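DegV domain-containing protein spr0652 (Streptococcus pneumoniae, PDB 6CNG) binds long-chain fatty acids such as linoleic acid and probably presents them to a fatty acid kinase for phosphorylation. Local coordinates at residues A[34-39]-A[147-152]; A[93-98]-A[122-127]; A[100-105]-A[164-169]; A[234-239]-A[264-269]. One frame throughout, in Å; residues are numbered along the deposited sequence. Where two conformers were deposited one is given.

Interaction 1. Residues A[34-39]-A[147-152]; sequences RQLPTP and LLVEKL
A small, buried methyl-to-methyl contact between Leu36 and Val149 pins the loop that leaves strand 23-28 to the flank of helix 143-157. The touching atoms are Leu36 CD1 and Val149 CG1, at 3.2 Å, which is tight for two methyl carbons; the second branch of the leucine, CD2, stands back at 4.0 Å from the same Val149 CG1. CG of Leu36 is anti to the backbone N (chi1 -167°), and this carries the forked end from the loop to the helix. Val149 answers with its CG1 methyl, and the two side chains cross obliquely. Glu150 comes close through its backbone alone, its N lying 4.5 Å from Leu36 CD1. Helix 143-157 here covers one face of the parallel part (strands 43-54, 23-28, 100-105, 132-137) of the mixed sheet in an alpha/beta/alpha domain, and Ile25 of strand 23-28 supplies the floor, touching Leu36, Val149 and Leu152. Tyr33, just ahead of the loop segment, adds its side to Val149 and Glu150. Polar bonds flank the contact: the carbonyl of Thr38 is hydrogen-bonded to Asn153 of the helix, and the carboxylate of Glu150 makes a salt bridge with Lys277 on strand 275-280 of the other sheet.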
loop_
_atom_site.group_PDB
_atom_site.type_symbol
_atom_site.label_atom_id
_atom_site.label_comp_id
_atom_site.label_asym_id
_atom_site.label_seq_id
_atom_site.Cartn_x
_atom_site.Cartn_y
_atom_site.Cartn_z
ATOM N N ARG A 34 0.722 0.059 11.176
ATOM C CA ARG A 34 -0.057 0.698 12.232
ATOM C C ARG A 34 0.820 1.587 13.103
ATOM O O ARG A 34 0.359 2.618 13.605
ATOM C CB ARG A 34 -0.768 -0.342 13.111
ATOM C CG ARG A 34 -1.350 -1.587 12.405
ATOM C CD ARG A 34 -2.484 -1.241 11.487
ATOM N NE ARG A 34 -3.412 -2.355 11.339
ATOM C CZ ARG A 34 -4.523 -2.308 10.612
ATOM N NH1 ARG A 34 -4.838 -1.204 9.955
ATOM N NH2 ARG A 34 -5.322 -3.361 10.547
ATOM N N GLN A 35 2.085 1.206 13.243
ATOM C CA GLN A 35 3.102 1.994 13.903
ATOM C C GLN A 35 4.264 2.110 12.938
ATOM O O GLN A 35 4.640 1.126 12.311
ATOM C CB GLN A 35 3.631 1.282 15.164
ATOM C CG GLN A 35 2.595 0.999 16.252
ATOM C CD GLN A 35 3.132 0.159 17.399
ATOM O OE1 GLN A 35 3.119 0.585 18.548
ATOM N NE2 GLN A 35 3.590 -1.035 17.093
ATOM N N LEU A 36 4.856 3.292 12.866
ATOM C CA LEU A 36 5.992 3.529 11.989
ATOM C C LEU A 36 7.248 3.153 12.730
ATOM O O LEU A 36 7.491 3.695 13.802
ATOM C CB LEU A 36 6.056 4.998 11.640
ATOM C CG LEU A 36 6.990 5.394 10.502
ATOM C CD1 LEU A 36 6.802 4.543 9.284
ATOM C CD2 LEU A 36 6.696 6.819 10.185
ATOM N N PRO A 37 8.041 2.207 12.246
ATOM C CA PRO A 37 9.272 1.885 12.952
ATOM C C PRO A 37 10.112 3.127 13.196
ATOM O O PRO A 37 10.381 3.919 12.278
ATOM C CB PRO A 37 9.958 0.884 12.019
ATOM C CG PRO A 37 8.884 0.227 11.310
ATOM C CD PRO A 37 7.841 1.299 11.107
ATOM N N THR A 38 10.489 3.310 14.470
ATOM C CA THR A 38 11.402 4.328 14.971
ATOM C C THR A 38 11.104 5.707 14.398
ATOM O O THR A 38 11.878 6.219 13.579
ATOM C CB THR A 38 12.840 3.913 14.668
ATOM O OG1 THR A 38 13.006 2.520 14.951
ATOM C CG2 THR A 38 13.792 4.698 15.522
ATOM N N PRO A 39 10.018 6.349 14.817
ATOM C CA PRO A 39 9.685 7.656 14.256
ATOM C C PRO A 39 10.755 8.679 14.574
ATOM O O PRO A 39 11.343 8.685 15.651
ATOM C CB PRO A 39 8.359 8.022 14.922
ATOM C CG PRO A 39 8.032 6.959 15.841
ATOM C CD PRO A 39 9.152 5.988 15.942
ATOM N N LEU A 147 7.161 1.762 1.812
ATOM C CA LEU A 147 8.469 2.332 1.537
ATOM C C LEU A 147 8.430 3.846 1.529
ATOM O O LEU A 147 9.355 4.506 2.013
ATOM C CB LEU A 147 8.948 1.847 0.187
ATOM C CG LEU A 147 9.551 0.446 0.133
ATOM C CD1 LEU A 147 9.922 0.117 -1.288
ATOM C CD2 LEU A 147 10.743 0.323 1.062
ATOM N N LEU A 148 7.394 4.419 0.943
ATOM C CA LEU A 148 7.325 5.869 0.885
ATOM C C LEU A 148 7.250 6.456 2.272
ATOM O O LEU A 148 7.861 7.479 2.560
ATOM C CB LEU A 148 6.098 6.312 0.115
ATOM C CG LEU A 148 6.056 5.979 -1.360
ATOM C CD1 LEU A 148 4.783 6.521 -1.930
ATOM C CD2 LEU A 148 7.216 6.561 -2.075
ATOM N N VAL A 149 6.476 5.830 3.140
ATOM C CA VAL A 149 6.345 6.330 4.497
ATOM C C VAL A 149 7.645 6.174 5.265
ATOM O O VAL A 149 8.064 7.075 5.993
ATOM C CB VAL A 149 5.159 5.610 5.148
ATOM C CG1 VAL A 149 5.316 5.574 6.611
ATOM C CG2 VAL A 149 3.903 6.323 4.746
ATOM N N GLU A 150 8.303 5.037 5.118
ATOM C CA GLU A 150 9.613 4.874 5.702
ATOM C C GLU A 150 10.573 5.949 5.217
ATOM O O GLU A 150 11.362 6.486 6.001
ATOM C CB GLU A 150 10.153 3.495 5.348
ATOM C CG GLU A 150 11.631 3.384 5.664
ATOM C CD GLU A 150 12.197 1.992 5.486
ATOM O OE1 GLU A 150 13.343 1.759 5.926
ATOM O OE2 GLU A 150 11.485 1.142 4.923
ATOM N N LYS A 151 10.533 6.269 3.929
ATOM C CA LYS A 151 11.457 7.245 3.400
ATOM C C LYS A 151 11.150 8.637 3.912
ATOM O O LYS A 151 12.062 9.405 4.214
ATOM C CB LYS A 151 11.414 7.223 1.887
ATOM C CG LYS A 151 12.357 8.229 1.262
ATOM C CD LYS A 151 13.809 8.064 1.667
ATOM C CE LYS A 151 14.326 6.692 1.386
ATOM N NZ LYS A 151 15.813 6.616 1.305
ATOM N N LEU A 152 9.890 9.005 3.986
ATOM C CA LEU A 152 9.599 10.302 4.552
ATOM C C LEU A 152 10.211 10.414 5.941
ATOM O O LEU A 152 10.836 11.428 6.277
ATOM C CB LEU A 152 8.102 10.494 4.610
ATOM C CG LEU A 152 7.371 10.666 3.300
ATOM C CD1 LEU A 152 5.899 10.624 3.481
ATOM C CD2 LEU A 152 7.760 11.997 2.694
#

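Interaction 2. Residues A[93-98]-A[122-127]; sequences RAFEGA and NIYLED
Phe95 and Tyr124 mark the closest backbone approach, 8.1 Å between their CA atoms, where a type II turn from Phe95 to Ala98 leads out of helix 88-95 beside the last turns of helix 113-127. The latter helix is the connection of a beta-alpha-beta crossover between the parallel strands 100-105 and 132-137, and both helices lie on the same face of that sheet. Across the gap the two aromatic side chains form a T-shaped (edge-to-face) pair: the edge of Phe95 is turned to the face of Tyr124, with ring centroids 5.1 Å apart and planes at 74°. Phe95 CD2 lies 3.6 Å from Tyr124 CD1, which is close to the plane of the phenylalanine ring. Phe95 CB also sits above the tyrosine ring, 3.7 Å from its centroid and 17° off the normal, a CH-pi contact that extends the cover from the ring to the root of the side chain. A chi1 of -161° swings the Tyr124 ring away from its own amide nitrogen and out toward Phe95. Beneath, Ile101 and Leu103 of strand 100-105 pack on Phe95, and Ile133 on Tyr124; the tyrosine ring is also stacked with His128. Lys24 NZ is hydrogen-bonded to the carbonyls of Ala94, in the helix, and Glu96, in the turn. At the far end of the tyrosine, OH comes to 3.8 Å from Glu96 CA.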
loop_
_atom_site.group_PDB
_atom_site.type_symbol
_atom_site.label_atom_id
_atom_site.label_comp_id
_atom_site.label_asym_id
_atom_site.label_seq_id
_atom_site.Cartn_x
_atom_site.Cartn_y
_atom_site.Cartn_z
ATOM N N ARG A 93 -9.262 15.736 10.942
ATOM C CA ARG A 93 -8.943 15.332 12.303
ATOM C C ARG A 93 -7.478 14.977 12.439
ATOM O O ARG A 93 -6.835 15.304 13.442
ATOM C CB ARG A 93 -9.741 14.085 12.667
ATOM C CG ARG A 93 -11.196 14.279 12.971
ATOM C CD ARG A 93 -11.697 13.159 13.904
ATOM N NE ARG A 93 -10.958 11.890 13.787
ATOM C CZ ARG A 93 -10.018 11.461 14.635
ATOM N NH1 ARG A 93 -9.653 12.184 15.695
ATOM N NH2 ARG A 93 -9.435 10.287 14.418
ATOM N N ALA A 94 -6.962 14.234 11.481
ATOM C CA ALA A 94 -5.604 13.729 11.551
ATOM C C ALA A 94 -4.563 14.835 11.455
ATOM O O ALA A 94 -3.435 14.650 11.909
ATOM C CB ALA A 94 -5.403 12.713 10.440
ATOM N N PHE A 95 -4.919 15.976 10.893
ATOM C CA PHE A 95 -3.967 17.050 10.739
ATOM C C PHE A 95 -3.608 17.728 12.056
ATOM O O PHE A 95 -2.551 18.354 12.137
ATOM C CB PHE A 95 -4.545 18.097 9.801
ATOM C CG PHE A 95 -4.688 17.652 8.385
ATOM C CD1 PHE A 95 -3.933 16.629 7.867
ATOM C CD2 PHE A 95 -5.564 18.289 7.566
ATOM C CE1 PHE A 95 -4.067 16.266 6.583
ATOM C CE2 PHE A 95 -5.702 17.922 6.285
ATOM C CZ PHE A 95 -4.949 16.915 5.786
ATOM N N GLU A 96 -4.443 17.616 13.083
ATOM C CA GLU A 96 -4.309 18.478 14.250
ATOM C C GLU A 96 -2.996 18.265 14.998
ATOM O O GLU A 96 -2.518 17.143 15.152
ATOM C CB GLU A 96 -5.472 18.252 15.203
ATOM C CG GLU A 96 -5.510 19.337 16.270
ATOM C CD GLU A 96 -6.210 18.920 17.538
ATOM O OE1 GLU A 96 -6.470 19.808 18.370
ATOM O OE2 GLU A 96 -6.479 17.710 17.725
ATOM N N GLY A 97 -2.414 19.364 15.477
ATOM C CA GLY A 97 -1.206 19.296 16.283
ATOM C C GLY A 97 0.098 19.171 15.523
ATOM O O GLY A 97 1.104 18.766 16.112
ATOM N N ALA A 98 0.115 19.488 14.231
ATOM C CA ALA A 98 1.328 19.380 13.438
ATOM C C ALA A 98 1.437 20.574 12.508
ATOM O O ALA A 98 0.428 21.060 11.992
ATOM C CB ALA A 98 1.348 18.113 12.591
ATOM N N ASN A 122 -6.894 21.626 1.272
ATOM C CA ASN A 122 -7.351 22.963 0.931
ATOM C C ASN A 122 -8.264 23.538 2.001
ATOM O O ASN A 122 -8.248 24.744 2.230
ATOM C CB ASN A 122 -8.032 22.923 -0.431
ATOM C CG ASN A 122 -7.053 22.667 -1.553
ATOM O OD1 ASN A 122 -5.890 23.046 -1.480
ATOM N ND2 ASN A 122 -7.520 22.012 -2.596
ATOM N N ILE A 123 -9.048 22.696 2.677
ATOM C CA ILE A 123 -9.943 23.164 3.724
ATOM C C ILE A 123 -9.153 23.543 4.954
ATOM O O ILE A 123 -9.409 24.571 5.581
ATOM C CB ILE A 123 -10.984 22.084 4.058
ATOM C CG1 ILE A 123 -11.969 21.859 2.904
ATOM C CG2 ILE A 123 -11.736 22.450 5.331
ATOM C CD1 ILE A 123 -12.889 23.045 2.621
ATOM N N TYR A 124 -8.191 22.721 5.335
ATOM C CA TYR A 124 -7.447 23.012 6.547
ATOM C C TYR A 124 -6.690 24.323 6.426
ATOM O O TYR A 124 -6.681 25.126 7.362
ATOM C CB TYR A 124 -6.478 21.878 6.838
ATOM C CG TYR A 124 -5.972 21.813 8.272
ATOM C CD1 TYR A 124 -6.738 21.258 9.284
ATOM C CD2 TYR A 124 -4.715 22.254 8.592
ATOM C CE1 TYR A 124 -6.250 21.169 10.575
ATOM C CE2 TYR A 124 -4.233 22.173 9.852
ATOM C CZ TYR A 124 -4.988 21.618 10.842
ATOM O OH TYR A 124 -4.487 21.565 12.106
ATOM N N LEU A 125 -6.024 24.545 5.292
ATOM C CA LEU A 125 -5.229 25.748 5.096
ATOM C C LEU A 125 -6.068 27.008 5.058
ATOM O O LEU A 125 -5.514 28.103 5.107
ATOM C CB LEU A 125 -4.413 25.660 3.813
ATOM C CG LEU A 125 -3.349 24.565 3.806
ATOM C CD1 LEU A 125 -2.471 24.672 2.576
ATOM C CD2 LEU A 125 -2.527 24.643 5.030
ATOM N N GLU A 126 -7.373 26.889 4.952
ATOM C CA GLU A 126 -8.228 28.041 5.186
ATOM C C GLU A 126 -8.346 28.318 6.675
ATOM O O GLU A 126 -8.359 29.473 7.097
ATOM C CB GLU A 126 -9.595 27.778 4.562
ATOM C CG GLU A 126 -10.280 28.986 4.005
ATOM C CD GLU A 126 -11.601 28.629 3.361
ATOM O OE1 GLU A 126 -12.557 29.441 3.484
ATOM O OE2 GLU A 126 -11.660 27.527 2.743
ATOM N N ASP A 127 -8.379 27.253 7.478
ATOM C CA ASP A 127 -8.571 27.356 8.919
ATOM C C ASP A 127 -7.265 27.614 9.653
ATOM O O ASP A 127 -7.252 28.366 10.626
ATOM C CB ASP A 127 -9.239 26.081 9.439
ATOM C CG ASP A 127 -10.719 25.993 9.059
ATOM O OD1 ASP A 127 -11.396 27.046 8.984
ATOM O OD2 ASP A 127 -11.207 24.861 8.842
#

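Interaction 3. Residues A[100-105]-A[164-169]; sequences NIFLVT and EVVEAI
The carbonyl O of Val165 accepts the amide N of Ile169 at 2.9 Å, a helical bond that sets these two residues one turn apart with their CB atoms directed at the strand where Phe102 projects. The contact itself is wholly apolar. Phe102 presents the far end of its ring to helix 162-174, and two consecutive valines receive it. Phe102 CZ lies 3.4 Å from Val165 CG1 and 3.7 Å from Val165 CB, while Phe102 CE2 meets Val166 CG2 at 3.7 Å. The methyls approach the ring obliquely. Both valines have chi1 at 175°, yet Val165 uses the methyl beside its carbonyl carbon and Val166 the one beside its N; the step of one residue along the helix brings these differently placed methyls to one ring. On the strand, Phe102 belongs to the face of the sheet covered by helices 143-157 and 162-174, whereas Ile101 and Leu103 look to the opposite layer, the arrangement of a three-layer alpha/beta/alpha domain with strand 100-105 between strands 23-28 and 132-137. The ring is further stacked with Phe162 and touched by Trp23, and Ile169 continues the apolar layer onto Ile136 and Leu152. With the backbones of Asn100 and Phe102 bonded to Lys24 of strand 23-28, and Ile169 to Val165, the join probably rests mainly on dispersion and on burial of apolar surface; it fixes position by the fit of ring and methyls, and imposes little directional constraint of its own.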
loop_
_atom_site.group_PDB
_atom_site.type_symbol
_atom_site.label_atom_id
_atom_site.label_comp_id
_atom_site.label_asym_id
_atom_site.label_seq_id
_atom_site.Cartn_x
_atom_site.Cartn_y
_atom_site.Cartn_z
ATOM N N ASN A 100 4.015 20.586 9.923
ATOM C CA ASN A 100 4.556 20.049 8.685
ATOM C C ASN A 100 3.904 18.687 8.464
ATOM O O ASN A 100 4.153 17.756 9.233
ATOM C CB ASN A 100 6.062 19.875 8.839
ATOM C CG ASN A 100 6.840 21.167 8.709
ATOM O OD1 ASN A 100 6.297 22.243 8.587
ATOM N ND2 ASN A 100 8.136 21.043 8.732
ATOM N N ILE A 101 3.095 18.548 7.404
ATOM C CA ILE A 101 2.270 17.360 7.190
ATOM C C ILE A 101 2.477 16.793 5.794
ATOM O O ILE A 101 2.330 17.502 4.801
ATOM C CB ILE A 101 0.774 17.652 7.400
ATOM C CG1 ILE A 101 0.513 18.122 8.823
ATOM C CG2 ILE A 101 -0.038 16.421 7.120
ATOM C CD1 ILE A 101 -0.811 18.794 8.999
ATOM N N PHE A 102 2.778 15.497 5.731
ATOM C CA PHE A 102 2.776 14.715 4.506
ATOM C C PHE A 102 1.682 13.675 4.589
ATOM O O PHE A 102 1.481 13.042 5.625
ATOM C CB PHE A 102 4.115 14.017 4.278
ATOM C CG PHE A 102 5.201 14.969 4.082
ATOM C CD1 PHE A 102 5.808 15.576 5.150
ATOM C CD2 PHE A 102 5.568 15.339 2.817
ATOM C CE1 PHE A 102 6.790 16.517 4.952
ATOM C CE2 PHE A 102 6.549 16.267 2.618
ATOM C CZ PHE A 102 7.154 16.853 3.682
ATOM N N LEU A 103 1.008 13.483 3.478
ATOM C CA LEU A 103 -0.135 12.602 3.422
ATOM C C LEU A 103 0.046 11.744 2.190
ATOM O O LEU A 103 0.052 12.253 1.075
ATOM C CB LEU A 103 -1.416 13.436 3.365
ATOM C CG LEU A 103 -2.750 12.746 3.576
ATOM C CD1 LEU A 103 -3.851 13.767 3.451
ATOM C CD2 LEU A 103 -2.975 11.588 2.625
ATOM N N VAL A 104 0.206 10.448 2.392
ATOM C CA VAL A 104 0.329 9.494 1.307
ATOM C C VAL A 104 -0.964 8.710 1.253
ATOM O O VAL A 104 -1.360 8.087 2.239
ATOM C CB VAL A 104 1.512 8.547 1.536
ATOM C CG1 VAL A 104 1.755 7.679 0.321
ATOM C CG2 VAL A 104 2.730 9.332 1.887
ATOM N N THR A 105 -1.600 8.713 0.099
ATOM C CA THR A 105 -2.772 7.910 -0.139
ATOM C C THR A 105 -2.474 6.750 -1.074
ATOM O O THR A 105 -1.535 6.751 -1.864
ATOM C CB THR A 105 -3.910 8.731 -0.742
ATOM O OG1 THR A 105 -3.625 9.013 -2.113
ATOM C CG2 THR A 105 -4.091 9.993 0.013
ATOM N N GLU A 164 12.606 20.717 1.296
ATOM C CA GLU A 164 13.608 19.717 0.952
ATOM C C GLU A 164 12.991 18.322 0.932
ATOM O O GLU A 164 13.279 17.528 0.035
ATOM C CB GLU A 164 14.805 19.804 1.909
ATOM C CG GLU A 164 15.728 21.012 1.679
ATOM C CD GLU A 164 16.846 21.169 2.730
ATOM O OE1 GLU A 164 16.750 20.603 3.821
ATOM O OE2 GLU A 164 17.835 21.881 2.465
ATOM N N VAL A 165 12.092 18.024 1.875
ATOM C CA VAL A 165 11.503 16.691 1.927
ATOM C C VAL A 165 10.577 16.462 0.746
ATOM O O VAL A 165 10.597 15.400 0.132
ATOM C CB VAL A 165 10.802 16.443 3.277
ATOM C CG1 VAL A 165 10.105 15.122 3.251
ATOM C CG2 VAL A 165 11.782 16.460 4.396
ATOM N N VAL A 166 9.743 17.444 0.417
ATOM C CA VAL A 166 8.888 17.336 -0.761
ATOM C C VAL A 166 9.717 16.994 -1.996
ATOM O O VAL A 166 9.371 16.112 -2.787
ATOM C CB VAL A 166 8.106 18.647 -0.965
ATOM C CG1 VAL A 166 7.316 18.579 -2.257
ATOM C CG2 VAL A 166 7.226 18.951 0.228
ATOM N N GLU A 167 10.821 17.696 -2.184
ATOM C CA GLU A 167 11.674 17.462 -3.340
ATOM C C GLU A 167 12.212 16.034 -3.329
ATOM O O GLU A 167 12.099 15.305 -4.315
ATOM C CB GLU A 167 12.781 18.527 -3.307
ATOM C CG GLU A 167 14.025 18.278 -4.138
ATOM C CD GLU A 167 15.081 19.379 -3.943
ATOM O OE1 GLU A 167 14.753 20.409 -3.305
ATOM O OE2 GLU A 167 16.234 19.211 -4.424
ATOM N N ALA A 168 12.751 15.605 -2.202
ATOM C CA ALA A 168 13.406 14.309 -2.152
ATOM C C ALA A 168 12.421 13.161 -2.292
ATOM O O ALA A 168 12.771 12.123 -2.848
ATOM C CB ALA A 168 14.175 14.188 -0.848
ATOM N N ILE A 169 11.211 13.293 -1.746
ATOM C CA ILE A 169 10.233 12.208 -1.830
ATOM C C ILE A 169 9.622 12.134 -3.221
ATOM O O ILE A 169 9.294 11.051 -3.705
ATOM C CB ILE A 169 9.160 12.352 -0.742
ATOM C CG1 ILE A 169 8.429 11.024 -0.533
ATOM C CG2 ILE A 169 8.156 13.444 -1.072
ATOM C CD1 ILE A 169 9.250 9.907 0.165
#

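Interaction 4. Residues A[234-239]-A[264-269]; sequences AAYDEL and SERIRE
The guanidinium of Arg266 lies flat over one face of the Tyr236 ring, a stacked cation-pi pair with centres 3.6 Å apart and planes inclined by only 15°. It joins helices 228-242 and 257-270, which lie side by side on one face of a mixed beta-sheet, the second of them forming the beta-alpha-beta crossover between strands 247-253 and 275-280. The short helical segments cross at -37° with their axes 10.6 Å apart. Arg266 reaches over the ring with a chain bent at chi2 and chi3, and its CD also lies above the face, 4.2 Å from the Tyr236 centroid. NH2 of the arginine is 3.3 Å from Tyr236 OH, but the angle is poor for a hydrogen bond, so the interaction is with the pi face. Ile267 comes to the edge of the same ring, its CG1 4.3 Å from Tyr236 CD1. Deeper, toward the sheet, the methyls Leu239 CD1 and Ile267 CD1 meet at 3.5 Å. Behind this first shell, Met296 and Tyr298 support Leu239, Ile276 supports Ile267, and Leu263 packs on Tyr236. Asp237 OD1, 5.3 Å from Arg266 NH1, is too far for a salt bridge and may add only a weak long-range attraction; it is hydrogen-bonded to Gln233. What anchors the end of the tyrosine is Thr270 on the arginine's own helix: its OG1 is hydrogen-bonded both to Tyr236 OH and to the carbonyl O of Arg266.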
loop_
_atom_site.group_PDB
_atom_site.type_symbol
_atom_site.label_atom_id
_atom_site.label_comp_id
_atom_site.label_asym_id
_atom_site.label_seq_id
_atom_site.Cartn_x
_atom_site.Cartn_y
_atom_site.Cartn_z
ATOM N N ALA A 234 8.465 -16.099 -11.215
ATOM C CA ALA A 234 7.972 -14.971 -11.991
ATOM C C ALA A 234 8.222 -13.672 -11.262
ATOM O O ALA A 234 8.629 -12.684 -11.867
ATOM C CB ALA A 234 6.477 -15.126 -12.253
ATOM N N ALA A 235 7.966 -13.656 -9.959
ATOM C CA ALA A 235 8.170 -12.457 -9.164
ATOM C C ALA A 235 9.642 -12.075 -9.095
ATOM O O ALA A 235 9.983 -10.901 -9.139
ATOM C CB ALA A 235 7.605 -12.692 -7.775
ATOM N N TYR A 236 10.525 -13.053 -8.972
ATOM C CA TYR A 236 11.953 -12.780 -9.007
ATOM C C TYR A 236 12.369 -12.259 -10.370
ATOM O O TYR A 236 13.088 -11.269 -10.463
ATOM C CB TYR A 236 12.682 -14.082 -8.696
ATOM C CG TYR A 236 14.173 -14.092 -8.877
ATOM C CD1 TYR A 236 15.006 -13.806 -7.820
ATOM C CD2 TYR A 236 14.750 -14.437 -10.081
ATOM C CE1 TYR A 236 16.380 -13.830 -7.969
ATOM C CE2 TYR A 236 16.117 -14.470 -10.234
ATOM C CZ TYR A 236 16.925 -14.158 -9.164
ATOM O OH TYR A 236 18.287 -14.188 -9.247
ATOM N N ASP A 237 11.936 -12.925 -11.440
ATOM C CA ASP A 237 12.280 -12.475 -12.782
ATOM C C ASP A 237 11.774 -11.066 -13.023
ATOM O O ASP A 237 12.485 -10.226 -13.567
ATOM C CB ASP A 237 11.666 -13.412 -13.811
ATOM C CG ASP A 237 12.303 -14.781 -13.821
ATOM O OD1 ASP A 237 13.451 -14.924 -13.394
ATOM O OD2 ASP A 237 11.662 -15.732 -14.295
ATOM N N GLU A 238 10.553 -10.782 -12.629
ATOM C CA GLU A 238 10.024 -9.449 -12.885
ATOM C C GLU A 238 10.777 -8.408 -12.087
ATOM O O GLU A 238 10.940 -7.280 -12.537
ATOM C CB GLU A 238 8.522 -9.359 -12.574
ATOM C CG GLU A 238 7.587 -10.243 -13.444
ATOM C CD GLU A 238 7.630 -9.972 -14.957
ATOM O OE1 GLU A 238 7.889 -8.825 -15.388
ATOM O OE2 GLU A 238 7.403 -10.934 -15.702
ATOM N N LEU A 239 11.237 -8.765 -10.901
ATOM C CA LEU A 239 12.038 -7.827 -10.138
ATOM C C LEU A 239 13.330 -7.505 -10.877
ATOM O O LEU A 239 13.730 -6.346 -10.996
ATOM C CB LEU A 239 12.372 -8.453 -8.798
ATOM C CG LEU A 239 11.535 -8.140 -7.578
ATOM C CD1 LEU A 239 12.040 -9.031 -6.493
ATOM C CD2 LEU A 239 11.655 -6.702 -7.182
ATOM N N SER A 264 12.478 -14.163 -0.556
ATOM C CA SER A 264 13.479 -13.359 0.146
ATOM C C SER A 264 14.848 -14.016 0.106
ATOM O O SER A 264 15.858 -13.358 -0.145
ATOM C CB SER A 264 13.032 -13.135 1.591
ATOM O OG SER A 264 14.077 -12.656 2.411
ATOM N N GLU A 265 14.905 -15.310 0.386
ATOM C CA GLU A 265 16.178 -16.010 0.300
ATOM C C GLU A 265 16.764 -15.905 -1.101
ATOM O O GLU A 265 17.930 -15.554 -1.248
ATOM C CB GLU A 265 16.028 -17.456 0.761
ATOM C CG GLU A 265 15.958 -17.621 2.282
ATOM C CD GLU A 265 17.248 -17.211 3.010
ATOM O OE1 GLU A 265 17.165 -16.770 4.185
ATOM O OE2 GLU A 265 18.349 -17.317 2.418
ATOM N N ARG A 266 15.964 -16.187 -2.139
ATOM C CA ARG A 266 16.452 -16.118 -3.517
ATOM C C ARG A 266 17.011 -14.746 -3.834
ATOM O O ARG A 266 18.044 -14.621 -4.497
ATOM C CB ARG A 266 15.319 -16.388 -4.507
ATOM C CG ARG A 266 15.357 -17.705 -5.191
ATOM C CD ARG A 266 15.062 -17.603 -6.675
ATOM N NE ARG A 266 16.287 -17.411 -7.450
ATOM C CZ ARG A 266 16.383 -17.601 -8.760
ATOM N NH1 ARG A 266 15.310 -17.995 -9.443
ATOM N NH2 ARG A 266 17.552 -17.408 -9.377
ATOM N N ILE A 267 16.309 -13.707 -3.412
ATOM C CA ILE A 267 16.775 -12.358 -3.655
ATOM C C ILE A 267 18.051 -12.087 -2.898
ATOM O O ILE A 267 18.964 -11.430 -3.416
ATOM C CB ILE A 267 15.691 -11.352 -3.253
ATOM C CG1 ILE A 267 14.495 -11.546 -4.158
ATOM C CG2 ILE A 267 16.253 -9.948 -3.323
ATOM C CD1 ILE A 267 13.211 -10.784 -3.698
ATOM N N ARG A 268 18.141 -12.581 -1.661
ATOM C CA ARG A 268 19.345 -12.358 -0.880
ATOM C C ARG A 268 20.492 -13.183 -1.409
ATOM O O ARG A 268 21.646 -12.773 -1.307
ATOM C CB ARG A 268 19.129 -12.697 0.582
ATOM C CG ARG A 268 18.313 -11.659 1.319
ATOM C CD ARG A 268 18.322 -11.855 2.841
ATOM N NE ARG A 268 17.188 -12.645 3.284
ATOM C CZ ARG A 268 17.251 -13.916 3.660
ATOM N NH1 ARG A 268 18.410 -14.571 3.671
ATOM N NH2 ARG A 268 16.134 -14.523 4.036
ATOM N N GLU A 269 20.193 -14.343 -1.969
ATOM C CA GLU A 269 21.240 -15.135 -2.595
ATOM C C GLU A 269 21.841 -14.393 -3.777
ATOM O O GLU A 269 23.066 -14.387 -3.955
ATOM C CB GLU A 269 20.676 -16.492 -2.986
ATOM C CG GLU A 269 20.500 -17.355 -1.769
ATOM C CD GLU A 269 19.638 -18.560 -1.995
ATOM O OE1 GLU A 269 19.091 -18.752 -3.077
ATOM O OE2 GLU A 269 19.482 -19.332 -1.048
#

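From the N terminus, interaction 1 opens in the loop after strand 23-28 and closes on helix 143-157, with 107 residues between its segments. Interaction 2 falls entirely within that span and closes a loop of 23 residues. Interaction 3 starts between the two segments of interaction 2 and ends beyond helix 143-157, enclosing 58 residues, so it crosses both; it touches interaction 1 through Leu152 and Ile169, and interaction 2 through Phe95 and Leu103. Interactions 1 and 3 lie on one helical layer of the first sheet, interaction 2 on the other. Interaction 4 follows in series, closing 24 residues on the second sheet, its nearest atoms about 9 Å from interaction 1.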